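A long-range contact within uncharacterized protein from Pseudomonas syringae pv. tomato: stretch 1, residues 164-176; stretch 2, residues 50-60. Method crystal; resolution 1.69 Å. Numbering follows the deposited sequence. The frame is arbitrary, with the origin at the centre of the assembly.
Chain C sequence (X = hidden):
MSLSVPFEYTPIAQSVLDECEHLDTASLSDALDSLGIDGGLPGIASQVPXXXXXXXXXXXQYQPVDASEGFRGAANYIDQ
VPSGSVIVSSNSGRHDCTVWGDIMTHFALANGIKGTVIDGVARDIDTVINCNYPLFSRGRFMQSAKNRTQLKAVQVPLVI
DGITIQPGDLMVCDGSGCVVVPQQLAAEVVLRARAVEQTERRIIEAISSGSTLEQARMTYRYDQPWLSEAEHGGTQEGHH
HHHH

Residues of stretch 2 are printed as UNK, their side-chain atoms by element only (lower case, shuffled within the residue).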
# COMPACT_ATOMS: atom_id res chain seq x y z
N THR C 164 -7.95 20.54 -11.29
CA THR C 164 -9.29 20.55 -11.83
C THR C 164 -9.44 19.39 -12.82
O THR C 164 -8.55 19.18 -13.64
CB THR C 164 -9.56 21.90 -12.52
OG1 THR C 164 -9.71 22.91 -11.51
CG2 THR C 164 -10.83 21.83 -13.40
N ILE C 165 -10.55 18.66 -12.70
CA ILE C 165 -10.95 17.60 -13.66
C ILE C 165 -12.30 18.04 -14.22
O ILE C 165 -13.28 18.25 -13.47
CB ILE C 165 -11.11 16.18 -13.03
CG1 ILE C 165 -9.82 15.71 -12.34
CG2 ILE C 165 -11.52 15.18 -14.08
CD1 ILE C 165 -9.81 15.93 -10.83
N GLN C 166 -12.32 18.25 -15.52
CA GLN C 166 -13.55 18.53 -16.24
C GLN C 166 -14.04 17.24 -16.90
O GLN C 166 -13.23 16.44 -17.38
CB GLN C 166 -13.28 19.56 -17.35
CG GLN C 166 -12.93 20.96 -16.88
CD GLN C 166 -14.13 21.74 -16.43
OE1 GLN C 166 -15.25 21.23 -16.42
NE2 GLN C 166 -13.91 22.99 -16.01
N PRO C 167 -15.38 17.05 -16.93
CA PRO C 167 -15.95 15.96 -17.73
C PRO C 167 -15.35 16.02 -19.13
O PRO C 167 -15.39 17.08 -19.79
CB PRO C 167 -17.44 16.29 -17.79
CG PRO C 167 -17.68 17.25 -16.62
CD PRO C 167 -16.40 17.98 -16.42
N GLY C 168 -14.83 14.89 -19.58
CA GLY C 168 -14.26 14.82 -20.94
C GLY C 168 -12.74 14.86 -20.96
O GLY C 168 -12.11 14.61 -21.99
N ASP C 169 -12.14 15.17 -19.81
CA ASP C 169 -10.66 15.18 -19.73
C ASP C 169 -10.08 13.77 -19.96
O ASP C 169 -10.73 12.75 -19.72
CB ASP C 169 -10.19 15.75 -18.39
CG ASP C 169 -10.25 17.29 -18.33
OD1 ASP C 169 -10.47 17.98 -19.34
OD2 ASP C 169 -10.01 17.82 -17.22
N LEU C 170 -8.85 13.71 -20.42
CA LEU C 170 -8.21 12.44 -20.64
C LEU C 170 -7.55 11.93 -19.35
O LEU C 170 -6.67 12.59 -18.80
CB LEU C 170 -7.18 12.61 -21.76
CG LEU C 170 -6.23 11.43 -21.98
CD1 LEU C 170 -7.00 10.20 -22.45
CD2 LEU C 170 -5.15 11.84 -23.00
N MSE C 171 -7.95 10.74 -18.89
CA MSE C 171 -7.41 10.15 -17.63
C MSE C 171 -6.51 9.00 -17.98
O MSE C 171 -6.93 8.09 -18.77
CB MSE C 171 -8.54 9.59 -16.75
CG MSE C 171 -9.59 10.59 -16.34
SE MSE C 171 -8.86 12.08 -15.27
CE MSE C 171 -8.06 11.10 -13.77
N VAL C 172 -5.30 9.00 -17.43
CA VAL C 172 -4.37 7.87 -17.64
C VAL C 172 -3.83 7.51 -16.27
O VAL C 172 -3.39 8.40 -15.50
CB VAL C 172 -3.23 8.18 -18.61
CG1 VAL C 172 -2.34 6.89 -18.80
CG2 VAL C 172 -3.79 8.67 -19.98
N CYS C 173 -3.97 6.23 -15.93
CA CYS C 173 -3.61 5.75 -14.60
C CYS C 173 -2.85 4.45 -14.72
O CYS C 173 -3.21 3.61 -15.54
CB CYS C 173 -4.87 5.48 -13.78
SG CYS C 173 -6.03 6.85 -13.74
N ASP C 174 -1.82 4.29 -13.88
CA ASP C 174 -1.06 3.05 -13.79
C ASP C 174 -0.48 2.86 -12.39
O ASP C 174 -0.96 3.49 -11.42
CB ASP C 174 0.02 2.99 -14.90
CG ASP C 174 1.05 4.13 -14.83
OD1 ASP C 174 1.23 4.80 -13.78
OD2 ASP C 174 1.71 4.37 -15.86
N GLY C 175 0.53 2.01 -12.27
CA GLY C 175 1.14 1.75 -10.94
C GLY C 175 1.68 2.98 -10.23
O GLY C 175 1.76 3.01 -8.98
N SER C 176 2.05 4.01 -11.00
CA SER C 176 2.58 5.24 -10.42
C SER C 176 1.50 6.25 -9.98
O SER C 176 1.82 7.27 -9.38
CB SER C 176 3.59 5.87 -11.39
OG SER C 176 4.64 4.95 -11.68
N UNK C 50 -0.65 -4.36 -11.31
CA UNK C 50 -0.58 -4.68 -12.74
C UNK C 50 -1.66 -4.11 -13.63
O UNK C 50 -1.76 -4.48 -14.82
N UNK C 51 -2.50 -3.23 -13.08
CA UNK C 51 -3.57 -2.63 -13.88
C UNK C 51 -3.22 -1.21 -14.35
O UNK C 51 -2.32 -0.55 -13.82
o UNK C 51 -4.75 -1.89 -11.86
c UNK C 51 -5.44 -4.03 -12.91
c UNK C 51 -4.91 -2.59 -13.12
N UNK C 52 -3.95 -0.77 -15.37
CA UNK C 52 -3.84 0.59 -15.89
C UNK C 52 -5.12 0.91 -16.64
O UNK C 52 -5.88 0.01 -16.97
c UNK C 52 -2.60 0.74 -16.79
n UNK C 52 -0.95 1.34 -19.24
c UNK C 52 -2.63 -0.13 -18.06
n UNK C 52 -2.51 1.46 -20.94
n UNK C 52 -1.14 3.25 -20.52
c UNK C 52 -1.53 2.01 -20.23
c UNK C 52 -1.31 -0.02 -18.83
N UNK C 53 -5.39 2.18 -16.84
CA UNK C 53 -6.52 2.56 -17.69
C UNK C 53 -6.28 3.87 -18.37
O UNK C 53 -5.57 4.76 -17.85
s UNK C 53 -7.85 3.74 -15.50
c UNK C 53 -7.87 2.62 -16.92
N UNK C 54 -6.95 3.98 -19.52
CA UNK C 54 -7.03 5.20 -20.30
C UNK C 54 -8.48 5.43 -20.66
O UNK C 54 -9.17 4.53 -21.15
c UNK C 54 -4.78 4.68 -21.29
c UNK C 54 -6.26 6.36 -22.38
c UNK C 54 -6.22 5.06 -21.62
N UNK C 55 -8.98 6.63 -20.42
CA UNK C 55 -10.36 6.92 -20.87
C UNK C 55 -10.77 8.34 -20.53
O UNK C 55 -9.95 9.15 -20.06
N UNK C 56 -12.04 8.64 -20.78
CA UNK C 56 -12.56 9.99 -20.67
C UNK C 56 -13.20 10.15 -19.32
O UNK C 56 -14.02 9.34 -18.94
c UNK C 56 -13.02 9.89 -23.15
c UNK C 56 -13.63 10.20 -21.77
c UNK C 56 -14.24 11.57 -21.68
c UNK C 56 -11.76 10.77 -23.53
N UNK C 57 -12.85 11.22 -18.61
CA UNK C 57 -13.36 11.45 -17.27
C UNK C 57 -14.87 11.62 -17.29
O UNK C 57 -15.38 12.45 -18.05
c UNK C 57 -12.71 12.70 -16.65
N UNK C 58 -15.56 10.88 -16.42
CA UNK C 58 -16.95 11.11 -16.12
C UNK C 58 -16.91 11.40 -14.62
O UNK C 58 -16.48 10.53 -13.84
c UNK C 58 -20.15 10.21 -17.00
c UNK C 58 -19.20 9.96 -16.00
c UNK C 58 -21.49 10.35 -16.70
c UNK C 58 -20.97 10.06 -14.32
c UNK C 58 -19.61 9.90 -14.66
c UNK C 58 -17.76 9.84 -16.37
c UNK C 58 -21.92 10.26 -15.36
N UNK C 59 -17.28 12.61 -14.25
CA UNK C 59 -17.05 13.10 -12.88
C UNK C 59 -18.25 12.87 -11.97
O UNK C 59 -19.41 12.95 -12.38
o UNK C 59 -17.67 15.34 -13.60
c UNK C 59 -16.68 14.59 -12.88
c UNK C 59 -15.33 14.82 -13.54
N UNK C 60 -17.95 12.60 -10.70
CA UNK C 60 -19.00 12.35 -9.71
C UNK C 60 -18.57 13.13 -8.47
O UNK C 60 -17.44 12.95 -7.99
c UNK C 60 -19.16 9.98 -10.61
c UNK C 60 -19.04 10.85 -9.34
c UNK C 60 -20.18 10.57 -8.35
O HOH W 1 1.54 2.73 -17.94

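Position 50 has no side-chain atoms and touches nothing on stretch 1; with a positive phi of 80°, it is Gly50, the residue that adopts such a backbone most easily. Position 51 carries one carbon bearing an oxygen and a carbon, the branched pattern of Thr51; its side chain stays clear of stretch 1, and its hydroxyl is satisfied elsewhere in the structure.

Position 52 has three carbons, a nitrogen, then a carbon with two more nitrogens: a guanidinium, hence Arg52. Its CB lies 3.9 Å from Asp174 CB, and one water joins the charged groups, accepting from Arg52 NE (3.1 Å) and donating to Asp174 OD2 (2.7 Å). The long arm thus reaches its acidic neighbour through solvent.

Position 53 shows one carbon and one sulfur, so it is Cys53, whose small thiol suits a buried place beside Cys173 on the same face of the sheet. Its SG packs 3.9 Å from Cys173 CB, while its backbone forms a reciprocal pair: Cys53 N to Cys173 O and Cys173 N to Cys53 O, both 2.9 Å.

At position 54 a carbon carries two others, identifying Val54. Its methyls meet apolar neighbours, CG1 at 3.9 Å from Leu170 CD1 and CG2 at 4.1 Å from Val172 CG1; a compact branched residue suits this buried position.

Position 55 is bare: Gly55, nearly fully extended at -180/-174, a flat backbone that glycine adopts most readily. Its backbone pairs with Met171, a selenomethionine, through Gly55 N to Met171 O (3.0 Å) and Met171 N to Gly55 O (2.8 Å).

Position 56 has four carbons, forked at the first with one arm two carbons long, which is Ile56. Its CG2 approaches Gly168 CA to 3.3 Å, close packing against a residue without a side chain.

Position 57 has one carbon, so it is Ala57. This small CB fits among Ile165 CG2, Met171 CG and Gln166 O, each 3.8 Å away.

Position 58 has a carbon and a six-carbon ring, Phe58; its CB points away from stretch 1, and its large apolar side chain suits a buried site. Position 59 repeats the carbon-with-oxygen-and-carbon pattern: Thr59, whose CG2 lies 3.9 Å from Ile165 CG2 and whose OG1 lies 3.6 Å from Pro167 CG. Position 60, a carbon carrying two carbons, is Val60, beyond reach of stretch 1.

The contact works as an antiparallel sheet. Beyond the two reciprocal pairs, the ladder continues with Ala57 N to Asp169 O (2.8 Å) and Gly168 N to Ala57 O (2.9 Å), so it runs into the type II turn of Gln166 to Asp169. Side chains alternate: Leu170, Val172, Val54 and Ile56 share one face, Met171, Cys173 and Cys53 the other.

Stretch 2 (50-60) GTRCVGIAFTV
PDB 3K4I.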